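PDB 3TY1: hypothetical aldose 1-epimerase from Klebsiella pneumoniae subsp. pneumoniae MGH 78578, which is of unknown function but probably binds carbohydrate, having the beta-supersandwich build of the galactose mutarotase superfamily. Local coordinates for residues A[179-184]-A[188-193]; A[49-54]-A[145-150]; A[321-326]-A[331-336]; A[317-322]-A[343-348]. All coordinates share one frame; numbering follows the deposited sequence.

Contact 1 (A[179-184]-A[188-193]); sequences TELRYV and NSFSLH. With SO4 (sulfate ion), chain H; SO4 (sulfate ion), chain I.
Leu181 with Leu192 and Arg182 with Ser191 are paired across a beta hairpin, whose two antiparallel strands lie side by side in the large sheet of the supersandwich. Arg182 and Ser191 form a hydrogen-bonded pair that exchanges two backbone bonds, Arg182 N to Ser191 O at 2.8 Å and Ser191 N to Arg182 O at 3.0 Å; His193 N to Glu180 O adds a third. The two faces differ sharply. On the apolar one, Leu181 CD1 lies 3.7 Å from Phe190 CD2, and the Tyr183 ring turns its CD1 edge to Ser189 O, while its hydroxyl bonds Ser187 O. On the polar one, the extended Arg182 side chain runs across His193, whose CD2 lies over one guanidinium face, 3.3 Å from NE, with the two planes 40° apart. Arg182 also reaches back to Glu180 OE1 with both NE (2.7 Å) and NH2, a side-on grip by two nitrogens on a single oxygen that helps fix the guanidinium's rotation. One sulfate, probably from the crystallisation liquor, sits at the His193 ring edge near Ser191 OG; a second is held weakly by Arg182 NH1 and NH2. Strand 159-169 flanks the hairpin, its Arg162 pairing with Glu180 OE2. Strand 342-352 follows on the His193 side, where Asp346 takes the ND1 bond, and strand 70-76 packs on Leu181 and Phe190.

Contact 2 (A[49-54]-A[145-150]); sequences KILTIH and SLVEVE
Leu51 reaches from one sheet to Val147 and Val149 of another, the face-to-face packing of a beta sandwich. Strand 49-55 belongs to the six-stranded antiparallel sheet and strand 146-152 to the large one. The nearest CA atoms, those of Leu51 and Val149, are 9.8 Å apart, a distance of layers stacked through their side chains rather than of strands joined edge to edge. The close part is small and wholly apolar. Leu51 has CG anti to its own nitrogen (chi1 175°), and one branch of it, CD2, does all the touching. Leu51 and Val147 point in opposing senses and overlap along their sides. The surroundings are equally greasy: all three residues are buried, with Ile161 and Leu63 against Leu51 and Leu7 and Ile35 against Val149.

The looser side lies on the outer faces of both strands. Ile50 and His54, partly exposed, alternate away from the interface on their strand, and the His54 ring carries the CG2 of Thr52 over its centre. On the other strand Glu148 and Glu150 are likewise partly exposed, and each forms a salt bridge with Arg162, so charge stays on the far face of the large sheet. Between the layers, CD2 of Leu51 lies 4.1 Å from CG1 of Val147 and 4.3 Å from CG2 of Val149.

Contact 3 (A[321-326]-A[331-336]); sequences YAYPVT and QKRVKQ
Arg333 lays one face of its guanidinium group against the ring of Tyr321, bringing together the segments on the two sides of the short helix 325-330. Van der Waals contact comes first. Tyr321 CD2 stands over the guanidinium near its rim, 3.5 Å from NE, and the two planes are 62° apart, so the ring leans on the group instead of stacking on it. Tyr323 approaches more distantly, its CD2 being 4.3 Å from Arg333 NH2. The bend at chi3 (-70°) turns the guanidinium over Tyr321, with Tyr323 to one side near NH2.

Polar bonds hold the guanidinium: Gln331 from its own segment, Glu328 from the helix. NH2 of Arg333 donates to Gln331 OE1 at 2.8 Å, with the oxygen in the guanidinium plane, and NH1 adds a weak bond to the same atom; Glu328 contributes a salt bridge to NH2. The backbone of Arg333 is bonded separately, Lys335 NZ meeting its O at 2.8 Å on a lone pair in the carbonyl plane.

The backbone motif explains why the chain turns back here: Lys332, with positive phi, is the C-prime residue of a Schellman motif closing the helix, and Pro324 is its N-cap. Beyond the contact, Tyr321 OH bonds Ile263 O on strand 259-265, and the Tyr323 ring stacks on Phe235. Strand 335-337 then pairs with strand 204-214, and Val126 of strand 126-128 packs on Pro324 and Val325.

Contact 4 (A[317-322]-A[343-348]); sequences PGTSYA and AQFDLT
Pro317 and Leu347 meet in the buried interior, and Thr319 comes up beside Phe345, two residues along each chain. The CA atoms of Pro317 and Leu347 are 9.5 Å apart, so the two backbones only face each other and the side chains bridge the gap. In Pro317 the ring is puckered C-gamma endo, and CG is the atom that reaches across, 4.1 Å from CD2 of Leu347. The leucine carries CG beside its backbone nitrogen and opposite the carbonyl carbon (chi1 -61°); of its two methyls CD2 makes the contact, and the two side chains run at a slant to one another.

Thr319 divides its branches between two tasks. With chi1 at 61°, OG1 sits between the backbone nitrogen and carbonyl carbon and bonds Ile208 N on strand 204-214, leaving CG2 to approach the Phe345 ring, 4.5 Å from CE1. This second meeting is slack and oblique. Phe345 adopts much the same first torsion as Leu347 (chi1 -56°), and both project from the same face of strand 342-352. The intervening Asp346 points to the opposite face.

Other apolar groups complete the layer: Phe290 touches both Pro317 and Leu347, Tyr210 packs on Leu347, and Tyr206 and Ile208 on Phe345. Side chains from the end of strand 311-318 and the loop after it, meeting alternate residues of strand 342-352 without backbone pairing, fit the core packing of a beta sandwich, here within the supersandwich that galactose mutarotase relatives share.

Contacts 1, 2 and 4 all reach the ten-stranded antiparallel sheet, which ties them together. Contact 1 lies within it, and its strand 189-198 neighbours strand 342-352 of contact 4, with a probable hydrogen bond between Leu192 N and Leu347 O. Contact 2 packs the six-stranded sheet on that sheet; its Ile53 CD1 touches Leu181 and Tyr183 of contact 1, the centres about 13 Å apart. Contact 4 joins the large sheet to the mixed one, where contact 3 belongs, sharing Tyr321 and Ala322 with it. Contacts 2 and 3, centres about 32 Å apart, lie on opposite sides of the chain's centre. Along the chain contact 2 comes first, then contact 1; contact 3 falls within the span of contact 4.

Contact 1 (A[179-184]-A[188-193])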
loop_
_atom_site.group_PDB
_atom_site.type_symbol
_atom_site.label_atom_id
_atom_site.label_comp_id
_atom_site.label_asym_id
_atom_site.label_seq_id
_atom_site.Cartn_x
_atom_site.Cartn_y
_atom_site.Cartn_z
ATOM N N THR A 179 5.255 23.286 -3.381
ATOM C CA THR A 179 6.124 23.265 -4.555
ATOM C C THR A 179 5.582 24.235 -5.601
ATOM O O THR A 179 4.356 24.451 -5.680
ATOM C CB THR A 179 6.262 21.877 -5.196
ATOM O OG1 THR A 179 5.023 21.511 -5.790
ATOM C CG2 THR A 179 6.724 20.781 -4.205
ATOM N N GLU A 180 6.476 24.838 -6.393
ATOM C CA GLU A 180 6.028 25.718 -7.486
ATOM C C GLU A 180 7.012 25.689 -8.636
ATOM O O GLU A 180 8.222 25.882 -8.437
ATOM C CB GLU A 180 5.807 27.177 -7.029
ATOM C CG GLU A 180 5.148 28.040 -8.116
ATOM C CD GLU A 180 4.819 29.482 -7.664
ATOM O OE1 GLU A 180 5.732 30.321 -7.527
ATOM O OE2 GLU A 180 3.626 29.767 -7.490
ATOM N N LEU A 181 6.487 25.401 -9.816
ATOM C CA LEU A 181 7.222 25.500 -11.075
ATOM C C LEU A 181 6.672 26.688 -11.867
ATOM O O LEU A 181 5.453 26.875 -11.938
ATOM C CB LEU A 181 7.161 24.188 -11.823
ATOM C CG LEU A 181 7.795 24.130 -13.212
ATOM C CD1 LEU A 181 8.284 22.693 -13.509
ATOM C CD2 LEU A 181 6.806 24.637 -14.286
ATOM N N ARG A 182 7.572 27.494 -12.433
ATOM C CA ARG A 182 7.203 28.669 -13.222
ATOM C C ARG A 182 7.815 28.537 -14.608
ATOM O O ARG A 182 8.995 28.190 -14.760
ATOM C CB ARG A 182 7.709 29.935 -12.574
ATOM C CG ARG A 182 7.297 30.093 -11.156
ATOM C CD ARG A 182 7.657 31.510 -10.658
ATOM N NE ARG A 182 7.415 31.607 -9.224
ATOM C CZ ARG A 182 7.707 32.659 -8.476
ATOM N NH1 ARG A 182 8.284 33.732 -9.010
ATOM N NH2 ARG A 182 7.442 32.619 -7.177
ATOM N N TYR A 183 7.008 28.789 -15.627
ATOM C CA TYR A 183 7.471 28.668 -17.004
ATOM C C TYR A 183 6.847 29.752 -17.866
ATOM O O TYR A 183 5.637 29.914 -17.848
ATOM C CB TYR A 183 7.131 27.267 -17.553
ATOM C CG TYR A 183 7.538 27.153 -19.003
ATOM C CD1 TYR A 183 8.886 27.217 -19.361
ATOM C CD2 TYR A 183 6.612 26.978 -20.000
ATOM C CE1 TYR A 183 9.297 27.166 -20.692
ATOM C CE2 TYR A 183 7.014 26.932 -21.348
ATOM C CZ TYR A 183 8.364 27.033 -21.686
ATOM O OH TYR A 183 8.730 26.983 -23.030
ATOM N N VAL A 184 7.683 30.499 -18.599
ATOM C CA VAL A 184 7.226 31.480 -19.553
ATOM C C VAL A 184 7.140 30.773 -20.930
ATOM O O VAL A 184 8.131 30.253 -21.448
ATOM C CB VAL A 184 8.145 32.715 -19.643
ATOM C CG1 VAL A 184 7.638 33.673 -20.738
ATOM C CG2 VAL A 184 8.223 33.417 -18.319
ATOM N N ASN A 188 13.373 28.680 -22.935
ATOM C CA ASN A 188 14.144 27.444 -22.792
ATOM C C ASN A 188 14.485 27.163 -21.310
ATOM O O ASN A 188 15.294 26.288 -21.039
ATOM C CB ASN A 188 15.454 27.475 -23.641
ATOM C CG ASN A 188 16.441 28.509 -23.165
ATOM O OD1 ASN A 188 16.037 29.504 -22.544
ATOM N ND2 ASN A 188 17.753 28.311 -23.465
ATOM N N SER A 189 13.926 27.927 -20.368
ATOM C CA SER A 189 14.156 27.669 -18.969
ATOM C C SER A 189 12.867 27.604 -18.181
ATOM O O SER A 189 11.831 28.113 -18.610
ATOM C CB SER A 189 15.056 28.740 -18.345
ATOM O OG SER A 189 14.357 29.960 -18.269
ATOM N N PHE A 190 12.938 26.961 -17.019
ATOM C CA PHE A 190 11.833 26.975 -16.059
ATOM C C PHE A 190 12.473 27.129 -14.687
ATOM O O PHE A 190 13.665 26.923 -14.554
ATOM C CB PHE A 190 10.949 25.728 -16.120
ATOM C CG PHE A 190 11.624 24.455 -15.743
ATOM C CD1 PHE A 190 12.202 23.628 -16.730
ATOM C CD2 PHE A 190 11.652 24.042 -14.419
ATOM C CE1 PHE A 190 12.814 22.448 -16.377
ATOM C CE2 PHE A 190 12.267 22.864 -14.066
ATOM C CZ PHE A 190 12.815 22.055 -15.038
ATOM N N SER A 191 11.689 27.525 -13.689
ATOM C CA SER A 191 12.251 27.686 -12.355
ATOM C C SER A 191 11.355 27.006 -11.339
ATOM O O SER A 191 10.162 26.816 -11.579
ATOM C CB SER A 191 12.442 29.169 -12.024
ATOM O OG SER A 191 11.193 29.827 -12.026
ATOM N N LEU A 192 11.967 26.604 -10.227
ATOM C CA LEU A 192 11.274 26.088 -9.065
ATOM C C LEU A 192 11.442 27.114 -7.954
ATOM O O LEU A 192 12.533 27.648 -7.775
ATOM C CB LEU A 192 11.906 24.768 -8.601
ATOM C CG LEU A 192 11.926 23.640 -9.625
ATOM C CD1 LEU A 192 12.522 22.357 -8.965
ATOM C CD2 LEU A 192 10.502 23.399 -10.134
ATOM N N HIS A 193 10.377 27.328 -7.197
ATOM C CA HIS A 193 10.333 28.186 -6.032
ATOM C C HIS A 193 9.518 27.472 -4.995
ATOM O O HIS A 193 8.354 27.771 -4.793
ATOM C CB HIS A 193 9.742 29.541 -6.394
ATOM C CG HIS A 193 10.590 30.288 -7.364
ATOM N ND1 HIS A 193 11.767 30.905 -6.994
ATOM C CD2 HIS A 193 10.487 30.442 -8.704
ATOM C CE1 HIS A 193 12.324 31.449 -8.062
ATOM N NE2 HIS A 193 11.558 31.199 -9.108
HETATM S S SO4 H . 11.774 33.480 -11.783
HETATM O O1 SO4 H . 12.277 33.642 -13.151
HETATM O O2 SO4 H . 11.915 34.705 -11.001
HETATM O O3 SO4 H . 10.357 33.141 -11.845
HETATM O O4 SO4 H . 12.541 32.429 -11.102
HETATM S S SO4 I . 6.613 36.987 -7.563
HETATM O O1 SO4 I . 7.470 37.004 -8.750
HETATM O O2 SO4 I . 6.954 38.133 -6.731
HETATM O O3 SO4 I . 5.223 37.128 -7.965
HETATM O O4 SO4 I . 6.858 35.814 -6.740
HETATM O O HOH W 1 10.578 30.623 -15.357
HETATM O O HOH W 2 10.430 30.414 -18.045
#

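Contact 2 (A[49-54]-A[145-150])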
loop_
_atom_site.group_PDB
_atom_site.type_symbol
_atom_site.label_atom_id
_atom_site.label_comp_id
_atom_site.label_asym_id
_atom_site.label_seq_id
_atom_site.Cartn_x
_atom_site.Cartn_y
_atom_site.Cartn_z
ATOM N N LYS A 49 -1.766 10.479 -11.721
ATOM C CA LYS A 49 -1.972 11.628 -12.601
ATOM C C LYS A 49 -0.655 12.189 -13.145
ATOM O O LYS A 49 0.384 12.138 -12.468
ATOM C CB LYS A 49 -2.646 12.716 -11.833
ATOM C CG LYS A 49 -4.048 12.433 -11.328
ATOM C CD LYS A 49 -4.537 13.564 -10.410
ATOM C CE LYS A 49 -3.953 13.464 -8.973
ATOM N NZ LYS A 49 -4.320 14.622 -8.119
ATOM N N ILE A 50 -0.719 12.709 -14.365
ATOM C CA ILE A 50 0.333 13.547 -14.930
ATOM C C ILE A 50 -0.279 14.892 -15.280
ATOM O O ILE A 50 -1.500 14.990 -15.564
ATOM C CB ILE A 50 1.063 12.945 -16.168
ATOM C CG1 ILE A 50 0.111 12.567 -17.281
ATOM C CG2 ILE A 50 1.947 11.760 -15.716
ATOM C CD1 ILE A 50 0.831 12.206 -18.584
ATOM N N LEU A 51 0.559 15.925 -15.224
ATOM C CA LEU A 51 0.134 17.276 -15.551
ATOM C C LEU A 51 1.221 17.829 -16.457
ATOM O O LEU A 51 2.405 17.841 -16.077
ATOM C CB LEU A 51 -0.068 18.090 -14.276
ATOM C CG LEU A 51 -0.395 19.573 -14.356
ATOM C CD1 LEU A 51 -1.658 19.819 -15.124
ATOM C CD2 LEU A 51 -0.523 20.136 -12.866
ATOM N N THR A 52 0.824 18.264 -17.645
ATOM C CA THR A 52 1.749 18.655 -18.675
ATOM C C THR A 52 1.474 20.044 -19.232
ATOM O O THR A 52 0.335 20.362 -19.597
ATOM C CB THR A 52 1.652 17.658 -19.858
ATOM O OG1 THR A 52 1.806 16.298 -19.372
ATOM C CG2 THR A 52 2.737 17.991 -20.898
ATOM N N ILE A 53 2.516 20.854 -19.345
ATOM C CA ILE A 53 2.472 22.070 -20.135
ATOM C C ILE A 53 2.987 21.700 -21.537
ATOM O O ILE A 53 4.151 21.333 -21.683
ATOM C CB ILE A 53 3.385 23.169 -19.594
ATOM C CG1 ILE A 53 2.942 23.571 -18.176
ATOM C CG2 ILE A 53 3.380 24.370 -20.634
ATOM C CD1 ILE A 53 3.969 24.509 -17.418
ATOM N N HIS A 54 2.117 21.762 -22.543
ATOM C CA HIS A 54 2.516 21.473 -23.923
ATOM C C HIS A 54 2.787 22.797 -24.622
ATOM O O HIS A 54 1.920 23.658 -24.660
ATOM C CB HIS A 54 1.410 20.784 -24.710
ATOM C CG HIS A 54 1.003 19.438 -24.188
ATOM N ND1 HIS A 54 1.599 18.260 -24.613
ATOM C CD2 HIS A 54 0.022 19.073 -23.315
ATOM C CE1 HIS A 54 1.007 17.234 -24.017
ATOM N NE2 HIS A 54 0.046 17.694 -23.227
ATOM N N SER A 145 -1.802 17.389 -2.068
ATOM C CA SER A 145 -3.068 17.665 -1.415
ATOM C C SER A 145 -3.785 18.841 -2.049
ATOM O O SER A 145 -4.987 18.952 -1.947
ATOM C CB SER A 145 -2.799 18.025 0.052
ATOM O OG SER A 145 -2.200 16.933 0.706
ATOM N N LEU A 146 -3.023 19.750 -2.630
ATOM C CA LEU A 146 -3.567 20.965 -3.271
ATOM C C LEU A 146 -2.757 21.159 -4.539
ATOM O O LEU A 146 -1.542 21.158 -4.472
ATOM C CB LEU A 146 -3.405 22.205 -2.376
ATOM C CG LEU A 146 -3.889 23.572 -2.916
ATOM C CD1 LEU A 146 -5.402 23.713 -2.973
ATOM C CD2 LEU A 146 -3.319 24.766 -2.078
ATOM N N VAL A 147 -3.431 21.295 -5.673
ATOM C CA VAL A 147 -2.783 21.526 -6.946
ATOM C C VAL A 147 -3.526 22.672 -7.628
ATOM O O VAL A 147 -4.763 22.596 -7.785
ATOM C CB VAL A 147 -2.765 20.274 -7.836
ATOM C CG1 VAL A 147 -2.139 20.579 -9.175
ATOM C CG2 VAL A 147 -2.011 19.107 -7.174
ATOM N N GLU A 148 -2.776 23.725 -7.997
ATOM C CA GLU A 148 -3.300 24.905 -8.708
ATOM C C GLU A 148 -2.450 25.222 -9.919
ATOM O O GLU A 148 -1.221 25.076 -9.873
ATOM C CB GLU A 148 -3.282 26.157 -7.828
ATOM C CG GLU A 148 -4.173 26.052 -6.615
ATOM C CD GLU A 148 -4.098 27.267 -5.658
ATOM O OE1 GLU A 148 -3.134 28.049 -5.706
ATOM O OE2 GLU A 148 -5.026 27.419 -4.838
ATOM N N VAL A 149 -3.123 25.672 -10.974
ATOM C CA VAL A 149 -2.495 26.129 -12.199
ATOM C C VAL A 149 -2.870 27.608 -12.370
ATOM O O VAL A 149 -4.050 27.980 -12.298
ATOM C CB VAL A 149 -2.989 25.317 -13.423
ATOM C CG1 VAL A 149 -2.464 25.944 -14.722
ATOM C CG2 VAL A 149 -2.574 23.863 -13.284
ATOM N N GLU A 150 -1.875 28.433 -12.641
ATOM C CA GLU A 150 -2.079 29.880 -12.785
ATOM C C GLU A 150 -1.479 30.314 -14.118
ATOM O O GLU A 150 -0.390 29.863 -14.488
ATOM C CB GLU A 150 -1.415 30.612 -11.614
ATOM C CG GLU A 150 -1.359 32.149 -11.689
ATOM C CD GLU A 150 -0.408 32.762 -10.638
ATOM O OE1 GLU A 150 -0.478 32.362 -9.452
ATOM O OE2 GLU A 150 0.429 33.621 -11.019
#

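Contact 3 (A[321-326]-A[331-336])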
loop_
_atom_site.group_PDB
_atom_site.type_symbol
_atom_site.label_atom_id
_atom_site.label_comp_id
_atom_site.label_asym_id
_atom_site.label_seq_id
_atom_site.Cartn_x
_atom_site.Cartn_y
_atom_site.Cartn_z
ATOM N N TYR A 321 24.489 15.327 1.513
ATOM C CA TYR A 321 25.001 14.335 0.592
ATOM C C TYR A 321 24.108 13.108 0.762
ATOM O O TYR A 321 23.238 13.066 1.634
ATOM C CB TYR A 321 26.485 14.009 0.855
ATOM C CG TYR A 321 27.393 15.185 0.598
ATOM C CD1 TYR A 321 27.485 15.770 -0.680
ATOM C CD2 TYR A 321 28.169 15.727 1.614
ATOM C CE1 TYR A 321 28.366 16.865 -0.910
ATOM C CE2 TYR A 321 29.011 16.810 1.392
ATOM C CZ TYR A 321 29.109 17.381 0.135
ATOM O OH TYR A 321 29.956 18.471 -0.070
ATOM N N ALA A 322 24.325 12.112 -0.092
ATOM C CA ALA A 322 23.453 10.953 -0.156
ATOM C C ALA A 322 23.734 9.844 0.858
ATOM O O ALA A 322 23.115 8.758 0.785
ATOM C CB ALA A 322 23.454 10.385 -1.620
ATOM N N TYR A 323 24.661 10.082 1.786
ATOM C CA TYR A 323 24.865 9.153 2.893
ATOM C C TYR A 323 23.589 9.049 3.722
ATOM O O TYR A 323 22.749 9.921 3.633
ATOM C CB TYR A 323 26.013 9.578 3.806
ATOM C CG TYR A 323 27.355 9.647 3.131
ATOM C CD1 TYR A 323 28.013 8.496 2.746
ATOM C CD2 TYR A 323 27.969 10.882 2.869
ATOM C CE1 TYR A 323 29.258 8.557 2.120
ATOM C CE2 TYR A 323 29.210 10.955 2.243
ATOM C CZ TYR A 323 29.840 9.785 1.866
ATOM O OH TYR A 323 31.052 9.818 1.238
ATOM N N PRO A 324 23.428 7.963 4.512
ATOM C CA PRO A 324 22.247 7.819 5.352
ATOM C C PRO A 324 22.131 8.903 6.417
ATOM O O PRO A 324 23.112 9.564 6.741
ATOM C CB PRO A 324 22.421 6.439 6.000
ATOM C CG PRO A 324 23.380 5.723 5.160
ATOM C CD PRO A 324 24.287 6.769 4.580
ATOM N N VAL A 325 20.930 9.067 6.938
ATOM C CA VAL A 325 20.617 10.114 7.903
ATOM C C VAL A 325 21.495 10.057 9.165
ATOM O O VAL A 325 21.768 11.105 9.767
ATOM C CB VAL A 325 19.106 10.104 8.245
ATOM C CG1 VAL A 325 18.735 8.814 9.020
ATOM C CG2 VAL A 325 18.718 11.368 8.999
ATOM N N THR A 326 21.967 8.858 9.527
ATOM C CA THR A 326 22.922 8.673 10.621
ATOM C C THR A 326 24.235 9.427 10.363
ATOM O O THR A 326 24.727 10.111 11.231
ATOM C CB THR A 326 23.223 7.155 10.870
ATOM O OG1 THR A 326 23.474 6.512 9.613
ATOM C CG2 THR A 326 22.053 6.477 11.553
ATOM N N GLN A 331 27.784 14.236 10.864
ATOM C CA GLN A 331 28.585 15.282 10.228
ATOM C C GLN A 331 27.887 16.664 10.151
ATOM O O GLN A 331 28.372 17.547 9.461
ATOM C CB GLN A 331 29.118 14.807 8.871
ATOM C CG GLN A 331 29.846 13.468 9.003
ATOM C CD GLN A 331 30.653 13.099 7.792
ATOM O OE1 GLN A 331 30.371 13.530 6.679
ATOM N NE2 GLN A 331 31.686 12.296 8.006
ATOM N N LYS A 332 26.775 16.835 10.875
ATOM C CA LYS A 332 26.124 18.134 11.106
ATOM C C LYS A 332 25.551 18.836 9.879
ATOM O O LYS A 332 25.496 20.059 9.847
ATOM C CB LYS A 332 27.084 19.102 11.840
ATOM C CG LYS A 332 27.753 18.554 13.065
ATOM C CD LYS A 332 26.771 18.107 14.129
ATOM C CE LYS A 332 27.468 18.045 15.509
ATOM N NZ LYS A 332 26.701 17.206 16.477
ATOM N N ARG A 333 25.147 18.087 8.859
ATOM C CA ARG A 333 24.506 18.693 7.690
ATOM C C ARG A 333 22.965 18.686 7.769
ATOM O O ARG A 333 22.324 19.404 7.000
ATOM C CB ARG A 333 25.005 18.037 6.407
ATOM C CG ARG A 333 26.443 18.406 6.075
ATOM C CD ARG A 333 26.850 17.766 4.754
ATOM N NE ARG A 333 26.984 16.312 4.872
ATOM C CZ ARG A 333 28.093 15.684 5.261
ATOM N NH1 ARG A 333 29.203 16.366 5.547
ATOM N NH2 ARG A 333 28.107 14.361 5.351
ATOM N N VAL A 334 22.375 17.916 8.699
ATOM C CA VAL A 334 20.923 17.931 8.877
ATOM C C VAL A 334 20.521 19.313 9.430
ATOM O O VAL A 334 20.988 19.721 10.468
ATOM C CB VAL A 334 20.447 16.798 9.796
ATOM C CG1 VAL A 334 18.958 16.923 10.079
ATOM C CG2 VAL A 334 20.756 15.467 9.145
ATOM N N LYS A 335 19.668 20.017 8.698
ATOM C CA LYS A 335 19.222 21.358 9.060
ATOM C C LYS A 335 18.016 21.192 9.972
ATOM O O LYS A 335 17.441 20.106 10.024
ATOM C CB LYS A 335 18.833 22.129 7.765
ATOM C CG LYS A 335 19.894 22.115 6.579
ATOM C CD LYS A 335 21.311 22.607 7.030
ATOM C CE LYS A 335 22.392 22.774 5.894
ATOM N NZ LYS A 335 23.176 21.551 5.444
ATOM N N GLN A 336 17.666 22.245 10.707
ATOM C CA GLN A 336 16.498 22.291 11.596
ATOM C C GLN A 336 15.591 23.465 11.180
ATOM O O GLN A 336 16.092 24.524 10.779
ATOM C CB GLN A 336 16.949 22.483 13.046
ATOM C CG GLN A 336 17.703 21.280 13.640
ATOM C CD GLN A 336 19.141 21.170 13.151
ATOM O OE1 GLN A 336 19.871 22.167 13.106
ATOM N NE2 GLN A 336 19.555 19.957 12.794
#

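Contact 4 (A[317-322]-A[343-348])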
loop_
_atom_site.group_PDB
_atom_site.type_symbol
_atom_site.label_atom_id
_atom_site.label_comp_id
_atom_site.label_asym_id
_atom_site.label_seq_id
_atom_site.Cartn_x
_atom_site.Cartn_y
_atom_site.Cartn_z
ATOM N N PRO A 317 21.833 19.165 -6.222
ATOM C CA PRO A 317 22.084 20.131 -5.163
ATOM C C PRO A 317 21.251 19.768 -3.949
ATOM O O PRO A 317 20.119 19.302 -4.090
ATOM C CB PRO A 317 21.672 21.467 -5.771
ATOM C CG PRO A 317 20.956 21.153 -7.002
ATOM C CD PRO A 317 21.237 19.772 -7.412
ATOM N N GLY A 318 21.829 19.924 -2.774
ATOM C CA GLY A 318 21.142 19.545 -1.580
ATOM C C GLY A 318 21.618 20.212 -0.327
ATOM O O GLY A 318 22.629 20.952 -0.336
ATOM N N THR A 319 20.861 19.977 0.747
ATOM C CA THR A 319 21.314 20.315 2.097
ATOM C C THR A 319 22.249 19.207 2.616
ATOM O O THR A 319 23.069 19.428 3.513
ATOM C CB THR A 319 20.146 20.517 3.098
ATOM O OG1 THR A 319 19.394 19.311 3.194
ATOM C CG2 THR A 319 19.238 21.673 2.686
ATOM N N SER A 320 22.118 18.020 2.033
ATOM C CA SER A 320 22.871 16.828 2.416
ATOM C C SER A 320 23.475 16.131 1.209
ATOM O O SER A 320 23.062 16.326 0.044
ATOM C CB SER A 320 21.957 15.818 3.152
ATOM O OG SER A 320 21.990 15.952 4.551
ATOM N N TYR A 321 24.489 15.327 1.513
ATOM C CA TYR A 321 25.001 14.335 0.592
ATOM C C TYR A 321 24.108 13.108 0.762
ATOM O O TYR A 321 23.238 13.066 1.634
ATOM C CB TYR A 321 26.485 14.009 0.855
ATOM C CG TYR A 321 27.393 15.185 0.598
ATOM C CD1 TYR A 321 27.485 15.770 -0.680
ATOM C CD2 TYR A 321 28.169 15.727 1.614
ATOM C CE1 TYR A 321 28.366 16.865 -0.910
ATOM C CE2 TYR A 321 29.011 16.810 1.392
ATOM C CZ TYR A 321 29.109 17.381 0.135
ATOM O OH TYR A 321 29.956 18.471 -0.070
ATOM N N ALA A 322 24.325 12.112 -0.092
ATOM C CA ALA A 322 23.453 10.953 -0.156
ATOM C C ALA A 322 23.734 9.844 0.858
ATOM O O ALA A 322 23.115 8.758 0.785
ATOM C CB ALA A 322 23.454 10.385 -1.620
ATOM N N ALA A 343 11.581 27.477 4.823
ATOM C CA ALA A 343 12.833 27.411 4.099
ATOM C C ALA A 343 12.459 27.466 2.620
ATOM O O ALA A 343 11.568 26.709 2.187
ATOM C CB ALA A 343 13.524 26.118 4.399
ATOM N N GLN A 344 13.145 28.315 1.854
ATOM C CA GLN A 344 12.907 28.468 0.417
ATOM C C GLN A 344 13.943 27.731 -0.400
ATOM O O GLN A 344 15.083 27.576 0.020
ATOM C CB GLN A 344 12.907 29.963 0.022
ATOM C CG GLN A 344 11.799 30.807 0.670
ATOM C CD GLN A 344 12.060 31.177 2.137
ATOM O OE1 GLN A 344 13.213 31.199 2.589
ATOM N NE2 GLN A 344 10.979 31.455 2.890
ATOM N N PHE A 345 13.529 27.273 -1.584
ATOM C CA PHE A 345 14.387 26.581 -2.543
ATOM C C PHE A 345 14.079 27.157 -3.937
ATOM O O PHE A 345 13.015 26.903 -4.509
ATOM C CB PHE A 345 14.169 25.056 -2.440
ATOM C CG PHE A 345 14.390 24.544 -1.033
ATOM C CD1 PHE A 345 15.669 24.328 -0.552
ATOM C CD2 PHE A 345 13.315 24.362 -0.169
ATOM C CE1 PHE A 345 15.885 23.926 0.774
ATOM C CE2 PHE A 345 13.515 23.937 1.157
ATOM C CZ PHE A 345 14.805 23.726 1.623
ATOM N N ASP A 346 15.016 27.960 -4.444
ATOM C CA ASP A 346 14.904 28.669 -5.724
ATOM C C ASP A 346 15.950 28.074 -6.679
ATOM O O ASP A 346 17.159 28.125 -6.388
ATOM C CB ASP A 346 15.167 30.157 -5.505
ATOM C CG ASP A 346 14.243 30.759 -4.490
ATOM O OD1 ASP A 346 13.001 30.609 -4.639
ATOM O OD2 ASP A 346 14.770 31.373 -3.514
ATOM N N LEU A 347 15.477 27.448 -7.758
ATOM C CA LEU A 347 16.342 26.833 -8.763
ATOM C C LEU A 347 15.884 27.218 -10.152
ATOM O O LEU A 347 14.683 27.333 -10.396
ATOM C CB LEU A 347 16.379 25.298 -8.639
ATOM C CG LEU A 347 16.885 24.661 -7.341
ATOM C CD1 LEU A 347 15.734 24.520 -6.357
ATOM C CD2 LEU A 347 17.512 23.291 -7.659
ATOM N N THR A 348 16.830 27.426 -11.056
ATOM C CA THR A 348 16.500 27.657 -12.472
ATOM C C THR A 348 17.195 26.596 -13.312
ATOM O O THR A 348 18.412 26.412 -13.214
ATOM C CB THR A 348 16.925 29.069 -12.927
ATOM O OG1 THR A 348 16.309 30.024 -12.059
ATOM C CG2 THR A 348 16.469 29.324 -14.329
#